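Local atomic coordinates of sphingomyelinase C (PDB entry 7CNE), a protein that belongs to the endonuclease/exonuclease/phosphatase family, with the two packed beta-sheets of the DNase I-like fold. Residues 169-174 / 193-198. Residues are numbered along the deposited sequence; the frame is centred on the assembly and turned at random.
Sequences RQFRQI and GDLNVD
The ring of F171 presses its outer end against the turn formed by L195 and V197, meeting it edge-on rather than with a face. F171 CZ lies 3.5 Å from the carbonyl O of L195, which sits in the plane of the ring, and 4.0 Å from L195 CB. The methyl CG2 of V197 is 3.7 Å from F171 CZ, and the ring tip points between the two carbons, with L195 CB ahead on the CE1 side and V197 CG2 ahead on the CE2 side. With CG anti to its carbonyl carbon (chi1 -59°), F171 carries the ring out from the helix toward the turn; V197 CG2, likewise anti to the carbonyl carbon, is the branch that meets it. All three residues are buried, and the contact is van der Waals in kind, with 124 Å² hidden between the segments. Behind the apolar edge a weak hydrogen bond runs from N196 N to D194 OD1 (3.2 Å), while D194 OD2 is hydrogen-bonded to N16 ND2 and N196 ND2 to the carbonyl O of A151. Succinic acid, probably from the crystallisation liquor, is hydrogen-bonded to N196 ND2. The contact thus ties helix 162-180 to the loop that leaves strand 188-192, with M207 of helix 203-211 touching both F171 and L195; L195 also touches T149 of strand 142-150 and Y248 of strand 247-251.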
ATOM      1  N   ARG A 169      -9.875 -14.151   0.394  1.00 17.80           N
ATOM      2  CA  ARG A 169     -11.190 -13.516   0.426  1.00 19.22           C
ATOM      3  C   ARG A 169     -11.087 -12.006   0.209  1.00 17.57           C
ATOM      4  O   ARG A 169     -11.963 -11.402  -0.425  1.00 16.45           O
ATOM      5  CB  ARG A 169     -11.892 -13.827   1.752  1.00 19.58           C
ATOM      6  CG  ARG A 169     -12.372 -15.292   1.864  1.00 20.15           C
ATOM      7  CD  ARG A 169     -12.330 -15.825   3.305  1.00 19.00           C
ATOM      8  NE  ARG A 169     -12.875 -17.187   3.386  1.00 23.13           N
ATOM      9  CZ  ARG A 169     -12.201 -18.287   3.042  1.00 26.25           C
ATOM     10  NH1 ARG A 169     -10.946 -18.200   2.601  1.00 21.34           N
ATOM     11  NH2 ARG A 169     -12.774 -19.484   3.148  1.00 26.82           N
ATOM     12  N   GLN A 170     -10.030 -11.374   0.728  1.00 16.50           N
ATOM     13  CA  GLN A 170      -9.870  -9.932   0.512  1.00 19.94           C
ATOM     14  C   GLN A 170      -9.672  -9.612  -0.965  1.00 20.96           C
ATOM     15  O   GLN A 170     -10.277  -8.670  -1.493  1.00 18.64           O
ATOM     16  CB  GLN A 170      -8.700  -9.395   1.341  1.00 16.80           C
ATOM     17  CG  GLN A 170      -8.973  -9.423   2.867  1.00 16.84           C
ATOM     18  CD  GLN A 170      -7.795  -8.927   3.694  1.00 18.62           C
ATOM     19  OE1 GLN A 170      -6.697  -8.708   3.167  1.00 18.47           O
ATOM     20  NE2 GLN A 170      -8.018  -8.738   4.998  1.00 17.57           N
ATOM     21  N   PHE A 171      -8.829 -10.389  -1.652  1.00 16.59           N
ATOM     22  CA  PHE A 171      -8.635 -10.165  -3.083  1.00 18.07           C
ATOM     23  C   PHE A 171      -9.930 -10.405  -3.854  1.00 17.56           C
ATOM     24  O   PHE A 171     -10.250  -9.666  -4.794  1.00 15.49           O
ATOM     25  CB  PHE A 171      -7.521 -11.070  -3.627  1.00 17.90           C
ATOM     26  CG  PHE A 171      -6.178 -10.873  -2.965  1.00 19.51           C
ATOM     27  CD1 PHE A 171      -5.700  -9.597  -2.683  1.00 17.62           C
ATOM     28  CD2 PHE A 171      -5.381 -11.980  -2.643  1.00 17.84           C
ATOM     29  CE1 PHE A 171      -4.436  -9.414  -2.075  1.00 19.36           C
ATOM     30  CE2 PHE A 171      -4.124 -11.812  -2.038  1.00 18.34           C
ATOM     31  CZ  PHE A 171      -3.656 -10.518  -1.749  1.00 19.82           C
ATOM     32  N   ARG A 172     -10.698 -11.435  -3.469  1.00 17.06           N
ATOM     33  CA  ARG A 172     -11.967 -11.675  -4.167  1.00 19.73           C
ATOM     34  C   ARG A 172     -13.006 -10.607  -3.837  1.00 17.51           C
ATOM     35  O   ARG A 172     -13.850 -10.282  -4.684  1.00 19.52           O
ATOM     36  CB  ARG A 172     -12.500 -13.075  -3.849  1.00 17.27           C
ATOM     37  CG  ARG A 172     -11.661 -14.177  -4.498  1.00 21.30           C
ATOM     38  CD  ARG A 172     -12.325 -15.555  -4.438  1.00 18.89           C
ATOM     39  NE  ARG A 172     -11.336 -16.610  -4.622  1.00 20.90           N
ATOM     40  CZ  ARG A 172     -11.553 -17.903  -4.409  1.00 22.58           C
ATOM     41  NH1 ARG A 172     -12.744 -18.334  -3.988  1.00 18.34           N
ATOM     42  NH2 ARG A 172     -10.562 -18.765  -4.611  1.00 20.17           N
ATOM     43  N   GLN A 173     -12.961 -10.036  -2.633  1.00 16.19           N
ATOM     44  CA  GLN A 173     -13.861  -8.931  -2.323  1.00 16.99           C
ATOM     45  C   GLN A 173     -13.569  -7.724  -3.208  1.00 18.33           C
ATOM     46  O   GLN A 173     -14.492  -7.042  -3.672  1.00 17.63           O
ATOM     47  CB  GLN A 173     -13.754  -8.547  -0.843  1.00 18.03           C
ATOM     48  CG  GLN A 173     -14.776  -7.458  -0.445  1.00 18.75           C
ATOM     49  CD  GLN A 173     -14.600  -6.920   0.978  1.00 18.76           C
ATOM     50  OE1 GLN A 173     -13.868  -7.485   1.791  1.00 17.60           O
ATOM     51  NE2 GLN A 173     -15.288  -5.826   1.279  1.00 19.27           N
ATOM     52  N   ILE A 174     -12.284  -7.442  -3.438  1.00 17.54           N
ATOM     53  CA  ILE A 174     -11.888  -6.362  -4.339  1.00 16.17           C
ATOM     54  C   ILE A 174     -12.367  -6.667  -5.752  1.00 15.47           C
ATOM     55  O   ILE A 174     -12.952  -5.813  -6.431  1.00 16.42           O
ATOM     56  CB  ILE A 174     -10.362  -6.164  -4.287  1.00 16.55           C
ATOM     57  CG1 ILE A 174      -9.947  -5.538  -2.953  1.00 15.64           C
ATOM     58  CG2 ILE A 174      -9.855  -5.320  -5.491  1.00 13.91           C
ATOM     59  CD1 ILE A 174      -8.478  -5.678  -2.661  1.00 17.74           C
ATOM     60  N   GLY A 193      -0.597  -2.020  -3.764  1.00 17.23           N
ATOM     61  CA  GLY A 193      -0.528  -2.096  -2.322  1.00 15.18           C
ATOM     62  C   GLY A 193       0.507  -3.078  -1.826  1.00 16.85           C
ATOM     63  O   GLY A 193       1.202  -3.753  -2.596  1.00 13.94           O
ATOM     64  N   ASP A 194       0.619  -3.098  -0.500  1.00 13.20           N
ATOM     65  CA  ASP A 194       1.277  -4.170   0.232  1.00 15.94           C
ATOM     66  C   ASP A 194       0.281  -5.321   0.283  1.00 17.14           C
ATOM     67  O   ASP A 194      -0.626  -5.332   1.120  1.00 16.09           O
ATOM     68  CB  ASP A 194       1.662  -3.691   1.630  1.00 14.19           C
ATOM     69  CG  ASP A 194       2.365  -4.751   2.443  1.00 16.70           C
ATOM     70  OD1 ASP A 194       2.420  -5.918   2.006  1.00 15.57           O
ATOM     71  OD2 ASP A 194       2.886  -4.397   3.522  1.00 19.40           O
ATOM     72  N   LEU A 195       0.423  -6.283  -0.627  1.00 15.36           N
ATOM     73  CA  LEU A 195      -0.543  -7.370  -0.698  1.00 17.82           C
ATOM     74  C   LEU A 195      -0.168  -8.555   0.179  1.00 17.89           C
ATOM     75  O   LEU A 195      -0.942  -9.514   0.250  1.00 16.43           O
ATOM     76  CB  LEU A 195      -0.745  -7.821  -2.147  1.00 17.95           C
ATOM     77  CG  LEU A 195      -0.988  -6.671  -3.129  1.00 17.25           C
ATOM     78  CD1 LEU A 195      -1.252  -7.198  -4.525  1.00 18.03           C
ATOM     79  CD2 LEU A 195      -2.156  -5.803  -2.651  1.00 16.31           C
ATOM     80  N   ASN A 196       0.983  -8.503   0.855  1.00 15.23           N
ATOM     81  CA  ASN A 196       1.377  -9.503   1.847  1.00 19.81           C
ATOM     82  C   ASN A 196       1.408 -10.909   1.259  1.00 19.64           C
ATOM     83  O   ASN A 196       1.137 -11.888   1.955  1.00 15.61           O
ATOM     84  CB  ASN A 196       0.469  -9.443   3.083  1.00 17.46           C
ATOM     85  CG  ASN A 196       1.088  -8.637   4.203  1.00 19.77           C
ATOM     86  OD1 ASN A 196       2.242  -8.851   4.540  1.00 17.07           O
ATOM     87  ND2 ASN A 196       0.336  -7.691   4.772  1.00 17.39           N
ATOM     88  N   VAL A 197       1.731 -10.997  -0.029  1.00 17.56           N
ATOM     89  CA  VAL A 197       1.916 -12.253  -0.748  1.00 18.26           C
ATOM     90  C   VAL A 197       3.327 -12.257  -1.326  1.00 19.17           C
ATOM     91  O   VAL A 197       3.676 -11.380  -2.130  1.00 20.32           O
ATOM     92  CB  VAL A 197       0.879 -12.422  -1.871  1.00 17.89           C
ATOM     93  CG1 VAL A 197       1.182 -13.670  -2.695  1.00 21.45           C
ATOM     94  CG2 VAL A 197      -0.537 -12.472  -1.301  1.00 20.75           C
ATOM     95  N   ASP A 198       4.121 -13.258  -0.951  1.00 16.73           N
ATOM     96  CA  ASP A 198       5.496 -13.366  -1.445  1.00 21.30           C
ATOM     97  C   ASP A 198       5.511 -13.783  -2.913  1.00 22.53           C
ATOM     98  O   ASP A 198       4.987 -14.844  -3.272  1.00 22.13           O
ATOM     99  CB  ASP A 198       6.273 -14.367  -0.595  1.00 23.26           C
ATOM    100  CG  ASP A 198       7.752 -14.421  -0.953  1.00 26.87           C
ATOM    101  OD1 ASP A 198       8.288 -13.438  -1.510  1.00 24.44           O
ATOM    102  OD2 ASP A 198       8.376 -15.464  -0.675  1.00 25.78           O
TER